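Local coordinates for DUF985 domain-containing protein (Shewanella oneidensis, PDB 1YUD) that is of unknown function but belongs to the cupin superfamily, whose beta-barrel fold often holds a small molecule or metal, so it may bind a ligand, at residues A[12-17]-A[125-129]; A[27-31]-A[60-65]; A[55-59]-A[118-122]; A[79-83]-A[95-99]. All blocks are in the same frame, centred on the assembly; numbering follows the deposited sequence.

Contact 1: A[12-17]-A[125-129]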
loop_
_atom_site.group_PDB
_atom_site.type_symbol
_atom_site.label_atom_id
_atom_site.label_comp_id
_atom_site.label_asym_id
_atom_site.label_seq_id
_atom_site.Cartn_x
_atom_site.Cartn_y
_atom_site.Cartn_z
ATOM N N GLN A 12 8.424 -9.206 -16.714
ATOM C CA GLN A 12 8.828 -9.807 -15.448
ATOM C C GLN A 12 7.883 -10.912 -14.997
ATOM O O GLN A 12 6.701 -10.916 -15.346
ATOM C CB GLN A 12 8.902 -8.736 -14.354
ATOM C CG GLN A 12 10.226 -7.988 -14.268
ATOM C CD GLN A 12 10.254 -6.976 -13.127
ATOM O OE1 GLN A 12 11.323 -6.620 -12.624
ATOM N NE2 GLN A 12 9.079 -6.503 -12.723
ATOM N N ASN A 13 8.413 -11.849 -14.218
ATOM C CA ASN A 13 7.608 -12.948 -13.709
ATOM C C ASN A 13 7.874 -13.160 -12.226
ATOM O O ASN A 13 8.809 -12.593 -11.667
ATOM C CB ASN A 13 7.901 -14.236 -14.473
ATOM C CG ASN A 13 6.662 -15.093 -14.645
ATOM O OD1 ASN A 13 5.745 -14.731 -15.386
ATOM N ND2 ASN A 13 6.618 -16.227 -13.950
ATOM N N ALA A 14 7.048 -13.987 -11.597
ATOM C CA ALA A 14 7.167 -14.261 -10.173
ATOM C C ALA A 14 8.586 -14.585 -9.711
ATOM O O ALA A 14 8.947 -14.331 -8.561
ATOM C CB ALA A 14 6.227 -15.390 -9.795
ATOM N N ASP A 15 9.397 -15.138 -10.602
ATOM C CA ASP A 15 10.762 -15.497 -10.243
ATOM C C ASP A 15 11.637 -14.278 -9.999
ATOM O O ASP A 15 12.502 -14.290 -9.121
ATOM C CB ASP A 15 11.368 -16.379 -11.334
ATOM C CG ASP A 15 10.615 -17.684 -11.502
ATOM O OD1 ASP A 15 10.477 -18.420 -10.500
ATOM O OD2 ASP A 15 10.161 -17.973 -12.628
ATOM N N ASP A 16 11.403 -13.228 -10.779
ATOM C CA ASP A 16 12.162 -11.989 -10.652
ATOM C C ASP A 16 11.848 -11.319 -9.331
ATOM O O ASP A 16 12.747 -10.861 -8.623
ATOM C CB ASP A 16 11.806 -11.033 -11.788
ATOM C CG ASP A 16 12.181 -11.580 -13.141
ATOM O OD1 ASP A 16 11.849 -12.749 -13.422
ATOM O OD2 ASP A 16 12.805 -10.838 -13.923
ATOM N N PHE A 17 10.558 -11.273 -9.009
ATOM C CA PHE A 17 10.093 -10.655 -7.776
ATOM C C PHE A 17 10.580 -11.373 -6.535
ATOM O O PHE A 17 11.162 -10.748 -5.649
ATOM C CB PHE A 17 8.561 -10.564 -7.766
ATOM C CG PHE A 17 8.028 -9.409 -8.562
ATOM C CD1 PHE A 17 7.184 -9.616 -9.647
ATOM C CD2 PHE A 17 8.414 -8.107 -8.250
ATOM C CE1 PHE A 17 6.732 -8.540 -10.414
ATOM C CE2 PHE A 17 7.970 -7.025 -9.010
ATOM C CZ PHE A 17 7.129 -7.246 -10.093
ATOM N N GLY A 125 -0.881 -16.943 -13.374
ATOM C CA GLY A 125 0.162 -15.950 -13.532
ATOM C C GLY A 125 0.705 -15.635 -12.156
ATOM O O GLY A 125 0.757 -16.526 -11.301
ATOM N N PHE A 126 1.105 -14.388 -11.921
ATOM C CA PHE A 126 1.632 -14.032 -10.606
ATOM C C PHE A 126 0.932 -12.811 -10.021
ATOM O O PHE A 126 0.213 -12.092 -10.723
ATOM C CB PHE A 126 3.116 -13.719 -10.697
ATOM C CG PHE A 126 3.403 -12.431 -11.393
ATOM C CD1 PHE A 126 3.286 -12.337 -12.774
ATOM C CD2 PHE A 126 3.776 -11.307 -10.668
ATOM C CE1 PHE A 126 3.539 -11.141 -13.430
ATOM C CE2 PHE A 126 4.028 -10.110 -11.308
ATOM C CZ PHE A 126 3.912 -10.027 -12.695
ATOM N N SER A 127 1.167 -12.566 -8.735
ATOM C CA SER A 127 0.579 -11.409 -8.077
ATOM C C SER A 127 1.381 -10.880 -6.905
ATOM O O SER A 127 1.512 -11.534 -5.866
ATOM C CB SER A 127 -0.832 -11.722 -7.626
ATOM O OG SER A 127 -1.665 -11.814 -8.751
ATOM N N LEU A 128 1.935 -9.687 -7.108
ATOM C CA LEU A 128 2.704 -8.993 -6.089
ATOM C C LEU A 128 1.660 -8.123 -5.396
ATOM O O LEU A 128 0.843 -7.466 -6.053
ATOM C CB LEU A 128 3.787 -8.112 -6.719
ATOM C CG LEU A 128 4.625 -7.416 -5.640
ATOM C CD1 LEU A 128 5.382 -8.471 -4.873
ATOM C CD2 LEU A 128 5.578 -6.400 -6.245
ATOM N N VAL A 129 1.707 -8.110 -4.073
ATOM C CA VAL A 129 0.732 -7.382 -3.291
ATOM C C VAL A 129 1.338 -6.729 -2.056
ATOM O O VAL A 129 2.282 -7.253 -1.454
ATOM C CB VAL A 129 -0.388 -8.358 -2.869
ATOM C CG1 VAL A 129 -0.691 -8.248 -1.391
ATOM C CG2 VAL A 129 -1.602 -8.121 -3.717
#
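Phe-17 and Phe-126 meet in an apolar contact where the first turn of helix 14-20 lies against the beginning of strand 126-133, an inner strand of the antiparallel sheet, beside the second subunit. Their rings are inclined to each other by 32°, with centroids 5.6 Å apart, an oblique pairing in which the CE1 side of Phe-17 approaches CE2 of Phe-126. The CG of Phe-126 sits between its own backbone N and carbonyl carbon (chi1 71°), which brings the ring against the helix start. The backbone there passes over one face of that ring, with Ala-14 N 4.0 Å from Phe-126 CG. Beside the ring, Ala-14 CB rests 3.6 Å from Phe-126 CB. Two residues on, Leu-128 sends its CD2 methyl to Phe-17 in an off-centre CH-pi contact, 4.2 Å from the ring centroid. An alanine in place of Phe-126 would probably open a gap beside the first helical turn and leave Phe-17 without its aromatic neighbour. Ala-14 and Phe-17 also pack on Leu-55 of strand 50-57, while Leu-101 of the second subunit packs on Phe-17. Between these two segments the joining is apolar and aromatic, so the fit of the rings and methyls, not directed polar bonds, probably sets how the helix start lies on the strand.

Contact 2: A[27-31]-A[60-65]; sequences VEGGF and EVSHFH
Glu-28 gives His-63 a double hold: its carbonyl O accepts from the backbone N of His-63 at 3.2 Å and from ND1 of the same residue at 3.0 Å. The two donors arrive differently. The main-chain N comes almost in line with the carbonyl (C=O...N 164°), whereas ND1 stands well above the carbonyl plane. With CG anti to its carbonyl carbon (chi1 -50°), the His-63 ring is folded back beside its own N, so that both nitrogens reach the same carbonyl oxygen. The Glu-28 side chain then runs extended to Ser-62, where OG makes a weak hydrogen bond to OE1 at 3.0 Å. Its other oxygen, OE2, lies over one face of the His-65 ring, the carboxylate and ring planes being 42° apart. An alanine in place of His-65 would remove that ring and is likely to leave the Glu-28 carboxylate freer to turn. Farther along, Gly-30 N makes a weak bond to Glu-60 OE2 at 3.2 Å. The chain bends here through Gly-29 and Gly-30, both at positive phi, which suits glycine. In the next shell, Phe-142 and Phe-117 meet the His-65 ring, Phe-142 and Leu-144 pack on Glu-28, and Ser-62 bonds through its backbone to Ser-119. The loop before strand 31-37 is thus fastened to edge strand 62-66, bridging the two sheets. The His-X-His pattern of that strand recalls the first cupin motif, whose histidines bind a metal in many members, although nothing here establishes a metal site.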
loop_
_atom_site.group_PDB
_atom_site.type_symbol
_atom_site.label_atom_id
_atom_site.label_comp_id
_atom_site.label_asym_id
_atom_site.label_seq_id
_atom_site.Cartn_x
_atom_site.Cartn_y
_atom_site.Cartn_z
ATOM N N VAL A 27 4.040 -18.969 6.262
ATOM C CA VAL A 27 3.377 -20.117 6.865
ATOM C C VAL A 27 1.961 -20.327 6.362
ATOM O O VAL A 27 1.464 -21.453 6.346
ATOM C CB VAL A 27 3.339 -20.005 8.401
ATOM C CG1 VAL A 27 2.492 -18.829 8.821
ATOM C CG2 VAL A 27 2.795 -21.285 8.996
ATOM N N GLU A 28 1.316 -19.245 5.940
ATOM C CA GLU A 28 -0.060 -19.315 5.452
ATOM C C GLU A 28 -0.101 -19.591 3.960
ATOM O O GLU A 28 -1.167 -19.724 3.382
ATOM C CB GLU A 28 -0.787 -17.991 5.732
ATOM C CG GLU A 28 -0.520 -16.896 4.681
ATOM C CD GLU A 28 -0.998 -15.506 5.103
ATOM O OE1 GLU A 28 -1.166 -14.634 4.217
ATOM O OE2 GLU A 28 -1.188 -15.281 6.319
ATOM N N GLY A 29 1.066 -19.671 3.342
ATOM C CA GLY A 29 1.128 -19.894 1.908
ATOM C C GLY A 29 1.755 -18.694 1.216
ATOM O O GLY A 29 2.076 -17.688 1.863
ATOM N N GLY A 30 1.935 -18.793 -0.096
ATOM C CA GLY A 30 2.525 -17.699 -0.850
ATOM C C GLY A 30 3.945 -17.332 -0.449
ATOM O O GLY A 30 4.622 -18.073 0.270
ATOM N N PHE A 31 4.388 -16.172 -0.924
ATOM C CA PHE A 31 5.725 -15.655 -0.656
ATOM C C PHE A 31 5.665 -14.264 -0.038
ATOM O O PHE A 31 4.758 -13.495 -0.329
ATOM C CB PHE A 31 6.504 -15.607 -1.959
ATOM C CG PHE A 31 6.796 -16.959 -2.522
ATOM C CD1 PHE A 31 7.756 -17.776 -1.930
ATOM C CD2 PHE A 31 6.105 -17.430 -3.628
ATOM C CE1 PHE A 31 8.026 -19.048 -2.435
ATOM C CE2 PHE A 31 6.362 -18.703 -4.145
ATOM C CZ PHE A 31 7.328 -19.511 -3.544
ATOM N N GLU A 60 -0.023 -21.367 -5.670
ATOM C CA GLU A 60 -0.248 -20.856 -4.326
ATOM C C GLU A 60 -1.543 -20.045 -4.134
ATOM O O GLU A 60 -2.034 -19.370 -5.049
ATOM C CB GLU A 60 0.966 -20.006 -3.901
ATOM C CG GLU A 60 2.250 -20.794 -3.638
ATOM C CD GLU A 60 2.231 -21.511 -2.293
ATOM O OE1 GLU A 60 1.242 -22.231 -2.018
ATOM O OE2 GLU A 60 3.199 -21.361 -1.507
ATOM N N VAL A 61 -2.097 -20.157 -2.930
ATOM C CA VAL A 61 -3.280 -19.420 -2.516
ATOM C C VAL A 61 -3.017 -19.118 -1.046
ATOM O O VAL A 61 -2.280 -19.853 -0.380
ATOM C CB VAL A 61 -4.596 -20.241 -2.611
ATOM C CG1 VAL A 61 -4.854 -20.668 -4.042
ATOM C CG2 VAL A 61 -4.547 -21.422 -1.667
ATOM N N SER A 62 -3.599 -18.032 -0.543
ATOM C CA SER A 62 -3.415 -17.667 0.855
ATOM C C SER A 62 -4.510 -18.332 1.670
ATOM O O SER A 62 -5.647 -17.880 1.667
ATOM C CB SER A 62 -3.481 -16.152 1.021
ATOM O OG SER A 62 -3.164 -15.797 2.353
ATOM N N HIS A 63 -4.163 -19.402 2.375
ATOM C CA HIS A 63 -5.138 -20.151 3.162
ATOM C C HIS A 63 -5.778 -19.416 4.346
ATOM O O HIS A 63 -5.111 -18.718 5.115
ATOM C CB HIS A 63 -4.520 -21.464 3.653
ATOM C CG HIS A 63 -3.862 -22.263 2.572
ATOM N ND1 HIS A 63 -2.513 -22.178 2.301
ATOM C CD2 HIS A 63 -4.368 -23.146 1.682
ATOM C CE1 HIS A 63 -2.216 -22.977 1.292
ATOM N NE2 HIS A 63 -3.324 -23.575 0.898
ATOM N N PHE A 64 -7.089 -19.600 4.473
ATOM C CA PHE A 64 -7.856 -18.993 5.541
ATOM C C PHE A 64 -7.048 -18.880 6.825
ATOM O O PHE A 64 -6.436 -19.853 7.274
ATOM C CB PHE A 64 -9.118 -19.804 5.795
ATOM C CG PHE A 64 -10.192 -19.579 4.777
ATOM C CD1 PHE A 64 -10.700 -20.639 4.030
ATOM C CD2 PHE A 64 -10.721 -18.308 4.580
ATOM C CE1 PHE A 64 -11.728 -20.439 3.099
ATOM C CE2 PHE A 64 -11.743 -18.095 3.656
ATOM C CZ PHE A 64 -12.247 -19.164 2.916
ATOM N N HIS A 65 -7.058 -17.677 7.397
ATOM C CA HIS A 65 -6.346 -17.348 8.636
ATOM C C HIS A 65 -6.984 -16.094 9.239
ATOM O O HIS A 65 -7.667 -15.347 8.554
ATOM C CB HIS A 65 -4.874 -17.084 8.326
ATOM C CG HIS A 65 -4.660 -16.037 7.276
ATOM N ND1 HIS A 65 -4.114 -14.802 7.552
ATOM C CD2 HIS A 65 -4.952 -16.031 5.954
ATOM C CE1 HIS A 65 -4.079 -14.082 6.445
ATOM N NE2 HIS A 65 -4.582 -14.805 5.462
#

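Contact 3: A[55-59]-A[118-122]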
loop_
_atom_site.group_PDB
_atom_site.type_symbol
_atom_site.label_atom_id
_atom_site.label_comp_id
_atom_site.label_asym_id
_atom_site.label_seq_id
_atom_site.Cartn_x
_atom_site.Cartn_y
_atom_site.Cartn_z
ATOM N N LEU A 55 3.668 -12.358 -2.613
ATOM C CA LEU A 55 3.438 -12.848 -3.957
ATOM C C LEU A 55 2.627 -14.126 -4.046
ATOM O O LEU A 55 2.594 -14.927 -3.118
ATOM C CB LEU A 55 4.784 -13.014 -4.659
ATOM C CG LEU A 55 4.691 -13.431 -6.118
ATOM C CD1 LEU A 55 5.739 -12.688 -6.926
ATOM C CD2 LEU A 55 4.834 -14.946 -6.218
ATOM N N LEU A 56 1.966 -14.305 -5.182
ATOM C CA LEU A 56 1.147 -15.484 -5.401
ATOM C C LEU A 56 1.348 -16.039 -6.811
ATOM O O LEU A 56 1.241 -15.299 -7.802
ATOM C CB LEU A 56 -0.323 -15.134 -5.203
ATOM C CG LEU A 56 -1.129 -16.116 -4.364
ATOM C CD1 LEU A 56 -0.762 -15.963 -2.887
ATOM C CD2 LEU A 56 -2.607 -15.849 -4.582
ATOM N N ARG A 57 1.649 -17.338 -6.891
ATOM C CA ARG A 57 1.836 -18.025 -8.170
ATOM C C ARG A 57 0.727 -19.048 -8.352
ATOM O O ARG A 57 0.116 -19.496 -7.383
ATOM C CB ARG A 57 3.177 -18.748 -8.225
ATOM C CG ARG A 57 4.388 -17.846 -8.263
ATOM C CD ARG A 57 5.674 -18.664 -8.293
ATOM N NE ARG A 57 5.630 -19.771 -7.337
ATOM C CZ ARG A 57 6.688 -20.479 -6.957
ATOM N NH1 ARG A 57 6.542 -21.474 -6.086
ATOM N NH2 ARG A 57 7.894 -20.182 -7.436
ATOM N N THR A 58 0.499 -19.423 -9.606
ATOM C CA THR A 58 -0.538 -20.381 -9.981
ATOM C C THR A 58 -0.712 -21.605 -9.083
ATOM O O THR A 58 -1.752 -22.268 -9.139
ATOM C CB THR A 58 -0.333 -20.877 -11.411
ATOM O OG1 THR A 58 -0.215 -19.755 -12.292
ATOM C CG2 THR A 58 -1.516 -21.706 -11.840
ATOM N N GLY A 59 0.284 -21.915 -8.261
ATOM C CA GLY A 59 0.152 -23.062 -7.379
ATOM C C GLY A 59 -0.143 -22.660 -5.943
ATOM O O GLY A 59 -0.485 -23.495 -5.096
ATOM N N GLY A 118 -8.970 -15.425 3.248
ATOM C CA GLY A 118 -7.935 -16.000 2.416
ATOM C C GLY A 118 -8.062 -15.400 1.030
ATOM O O GLY A 118 -8.960 -14.604 0.781
ATOM N N SER A 119 -7.179 -15.764 0.112
ATOM C CA SER A 119 -7.263 -15.208 -1.224
ATOM C C SER A 119 -6.597 -16.073 -2.284
ATOM O O SER A 119 -5.615 -16.762 -2.029
ATOM C CB SER A 119 -6.638 -13.819 -1.247
ATOM O OG SER A 119 -6.621 -13.290 -2.565
ATOM N N ALA A 120 -7.150 -16.014 -3.486
ATOM C CA ALA A 120 -6.622 -16.750 -4.612
ATOM C C ALA A 120 -6.475 -15.737 -5.731
ATOM O O ALA A 120 -6.944 -14.612 -5.606
ATOM C CB ALA A 120 -7.592 -17.857 -5.017
HETATM N N MSE A 121 -5.810 -16.116 -6.814
HETATM C CA MSE A 121 -5.671 -15.197 -7.932
HETATM C C MSE A 121 -6.950 -15.384 -8.734
HETATM O O MSE A 121 -7.807 -16.168 -8.339
HETATM C CB MSE A 121 -4.465 -15.564 -8.792
HETATM C CG MSE A 121 -3.156 -15.678 -8.041
HETATM SE SE MSE A 121 -1.678 -15.546 -9.286
HETATM C CE MSE A 121 -1.888 -17.248 -10.192
ATOM N N ASN A 122 -7.085 -14.677 -9.848
ATOM C CA ASN A 122 -8.275 -14.822 -10.684
ATOM C C ASN A 122 -7.934 -15.503 -12.014
ATOM O O ASN A 122 -8.790 -16.122 -12.648
ATOM C CB ASN A 122 -8.927 -13.450 -10.924
ATOM C CG ASN A 122 -9.904 -13.059 -9.811
ATOM O OD1 ASN A 122 -10.061 -11.883 -9.497
ATOM N ND2 ASN A 122 -10.576 -14.046 -9.232
#
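Thr-58 OG1, lying 3.7 Å from the terminal CE methyl of Met-121, accepts a hydrogen bond from Gly-125 N, and this fixes the hydroxyl just where the methyl arrives. Met-121, modelled as selenomethionine, carries the contact by reaching from strand 116-121 across to the end of strand 50-57. Its chain is stretched through chi2 and then bends at the last torsion (chi3 -70°), which turns CE toward the backbone of Thr-58. Each part of the side chain has its own neighbour: CG lies 3.5 Å from Leu-56 CD2, the selenium comes up to Leu-56 O at 3.3 Å, and CE faces Thr-58 N. Leu-56 and Met-121 slide past one another in opposite directions, so that the leucine runs toward the strand from which the methionine comes. The same CD2 of Leu-56 also lies 4.0 Å from Ser-119 O, reaching over the backbone of the opposing strand. The two strands belong to different sheets; the axes of segments 55-57 and 118-121 come within 7.7 Å and are inclined by 54°. This is packing between strands of the two sheets of the cupin fold, made by side chains rather than by strand pairing. Leu-81 and Gln-79 also pack on Met-121, while Ser-119 OG is bonded to Thr-82 O. The implication is a division of labour: hydrogen bonds to residues beyond the pair settle the polar groups of Thr-58 and Ser-119, and the flexible, polarisable selenomethionine lies along Leu-56 and the chain up to Thr-58, bringing the strand ends together largely by van der Waals contact.

Contact 4: A[79-83]-A[95-99]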
loop_
_atom_site.group_PDB
_atom_site.type_symbol
_atom_site.label_atom_id
_atom_site.label_comp_id
_atom_site.label_asym_id
_atom_site.label_seq_id
_atom_site.Cartn_x
_atom_site.Cartn_y
_atom_site.Cartn_z
ATOM N N GLN A 79 -1.782 -10.439 -11.263
ATOM C CA GLN A 79 -3.152 -10.910 -11.448
ATOM C C GLN A 79 -4.141 -10.533 -10.363
ATOM O O GLN A 79 -3.941 -10.846 -9.197
ATOM C CB GLN A 79 -3.170 -12.446 -11.582
ATOM C CG GLN A 79 -3.679 -12.968 -12.911
ATOM C CD GLN A 79 -2.665 -12.803 -13.998
ATOM O OE1 GLN A 79 -3.000 -12.744 -15.182
ATOM N NE2 GLN A 79 -1.403 -12.733 -13.606
ATOM N N SER A 80 -5.235 -9.896 -10.764
ATOM C CA SER A 80 -6.268 -9.502 -9.820
ATOM C C SER A 80 -6.536 -10.683 -8.889
ATOM O O SER A 80 -6.570 -11.825 -9.337
ATOM C CB SER A 80 -7.549 -9.163 -10.566
ATOM O OG SER A 80 -8.282 -10.350 -10.803
ATOM N N LEU A 81 -6.718 -10.410 -7.599
ATOM C CA LEU A 81 -6.980 -11.473 -6.624
ATOM C C LEU A 81 -8.448 -11.487 -6.215
ATOM O O LEU A 81 -9.302 -10.899 -6.877
ATOM C CB LEU A 81 -6.109 -11.275 -5.377
ATOM C CG LEU A 81 -4.624 -11.007 -5.641
ATOM C CD1 LEU A 81 -3.905 -10.831 -4.323
ATOM C CD2 LEU A 81 -4.010 -12.150 -6.411
ATOM N N THR A 82 -8.740 -12.160 -5.116
ATOM C CA THR A 82 -10.101 -12.219 -4.626
ATOM C C THR A 82 -9.999 -12.543 -3.167
ATOM O O THR A 82 -9.453 -13.573 -2.790
ATOM C CB THR A 82 -10.904 -13.299 -5.339
ATOM O OG1 THR A 82 -10.917 -13.013 -6.742
ATOM C CG2 THR A 82 -12.334 -13.333 -4.826
ATOM N N ILE A 83 -10.501 -11.643 -2.335
ATOM C CA ILE A 83 -10.429 -11.861 -0.908
ATOM C C ILE A 83 -11.709 -12.518 -0.439
ATOM O O ILE A 83 -12.787 -11.935 -0.523
ATOM C CB ILE A 83 -10.253 -10.539 -0.154
ATOM C CG1 ILE A 83 -9.228 -9.654 -0.874
ATOM C CG2 ILE A 83 -9.835 -10.817 1.270
ATOM C CD1 ILE A 83 -7.821 -10.151 -0.791
ATOM N N ALA A 95 -14.316 -9.586 -2.490
ATOM C CA ALA A 95 -13.899 -8.289 -3.010
ATOM C C ALA A 95 -12.911 -8.497 -4.149
ATOM O O ALA A 95 -12.178 -9.474 -4.152
ATOM C CB ALA A 95 -13.257 -7.490 -1.898
ATOM N N GLN A 96 -12.872 -7.584 -5.109
ATOM C CA GLN A 96 -11.950 -7.744 -6.229
ATOM C C GLN A 96 -10.768 -6.788 -6.245
ATOM O O GLN A 96 -10.900 -5.638 -6.671
ATOM C CB GLN A 96 -12.695 -7.598 -7.557
ATOM C CG GLN A 96 -13.778 -8.629 -7.775
ATOM C CD GLN A 96 -13.249 -10.034 -7.684
ATOM O OE1 GLN A 96 -13.520 -10.757 -6.714
ATOM N NE2 GLN A 96 -12.473 -10.433 -8.693
ATOM N N LEU A 97 -9.611 -7.270 -5.806
ATOM C CA LEU A 97 -8.403 -6.447 -5.801
ATOM C C LEU A 97 -7.834 -6.510 -7.208
ATOM O O LEU A 97 -7.943 -7.546 -7.849
ATOM C CB LEU A 97 -7.383 -7.000 -4.804
ATOM C CG LEU A 97 -6.452 -5.969 -4.163
ATOM C CD1 LEU A 97 -7.293 -4.891 -3.440
ATOM C CD2 LEU A 97 -5.506 -6.672 -3.187
ATOM N N GLY A 98 -7.244 -5.425 -7.701
ATOM C CA GLY A 98 -6.697 -5.461 -9.048
ATOM C C GLY A 98 -6.799 -4.123 -9.744
ATOM O O GLY A 98 -7.245 -3.156 -9.134
ATOM N N LEU A 99 -6.417 -4.068 -11.020
ATOM C CA LEU A 99 -6.428 -2.819 -11.780
ATOM C C LEU A 99 -7.489 -2.621 -12.868
ATOM O O LEU A 99 -7.354 -1.706 -13.682
ATOM C CB LEU A 99 -5.049 -2.593 -12.409
ATOM C CG LEU A 99 -3.905 -2.194 -11.466
ATOM C CD1 LEU A 99 -2.555 -2.410 -12.131
ATOM C CD2 LEU A 99 -4.080 -0.745 -11.075
#
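Ile-83 N donates to Ala-95 O at 3.3 Å with an N-H...O angle of 158°, the straightest backbone bond between the two strands of the beta hairpin 81-86 and 92-97. Two weaker bonds accompany it: Ala-95 N to Ile-83 O, and Leu-81 N to Leu-97 O at 3.1 Å. Between them Thr-82 CA makes a C-H...O contact with Ala-95 O at 3.5 Å, giving that carbonyl a second neighbour. The directions of segments 81-83 and 95-97 differ by 146°, an antiparallel but noticeably splayed pairing that agrees with the uneven bonding. Thr-82 OG1 turns back to its own chain and bonds Leu-81 O at 2.7 Å, from above the carbonyl plane rather than along a lone pair. On the same side Asn-122 gathers the polar groups: its OD1 is hydrogen-bonded with Ser-80 OG and more weakly with Gln-96 NE2, and its ND2 bonds weakly with Thr-82 OG1. Elsewhere the contact is apolar. Leu-81 and Leu-97 approach through their CB atoms at 4.5 Å, and both, together with Ile-83, pack on Trp-73 of strand 71-76, which belongs to the other sheet. Past the strand end, Gly-98 passes beside Ser-80 in a backbone conformation suited to glycine, where a CB would run into Ser-80 CB. Gln-96, bent at chi2 (-56°), curls back to lie alongside Thr-82, the two side chains pointing the same way, with Gln-96 OE1 3.4 Å from Thr-82 CG2.

In the fold
The four contacts sample both sheets of one cupin domain. Along the chain contact 1 encloses the other three: contact 4 is nested within contact 3, while contacts 2 and 3 interlock with alternating segments. Contact 3 is central, about 8 Å from contact 2, 10 Å from contact 4 and 11 Å from contact 1 between centres, and it touches all three. Strands 50-57 and 126-133, neighbours in the antiparallel sheet, link contacts 3 and 1; strand 116-121, between 62-66 and 81-86 in the mixed sheet, links contact 3 with contacts 2 and 4. Contact 1, and contact 4 through Leu-99, also border the second subunit, so the parts of the fold they join lie next to the dimer interface.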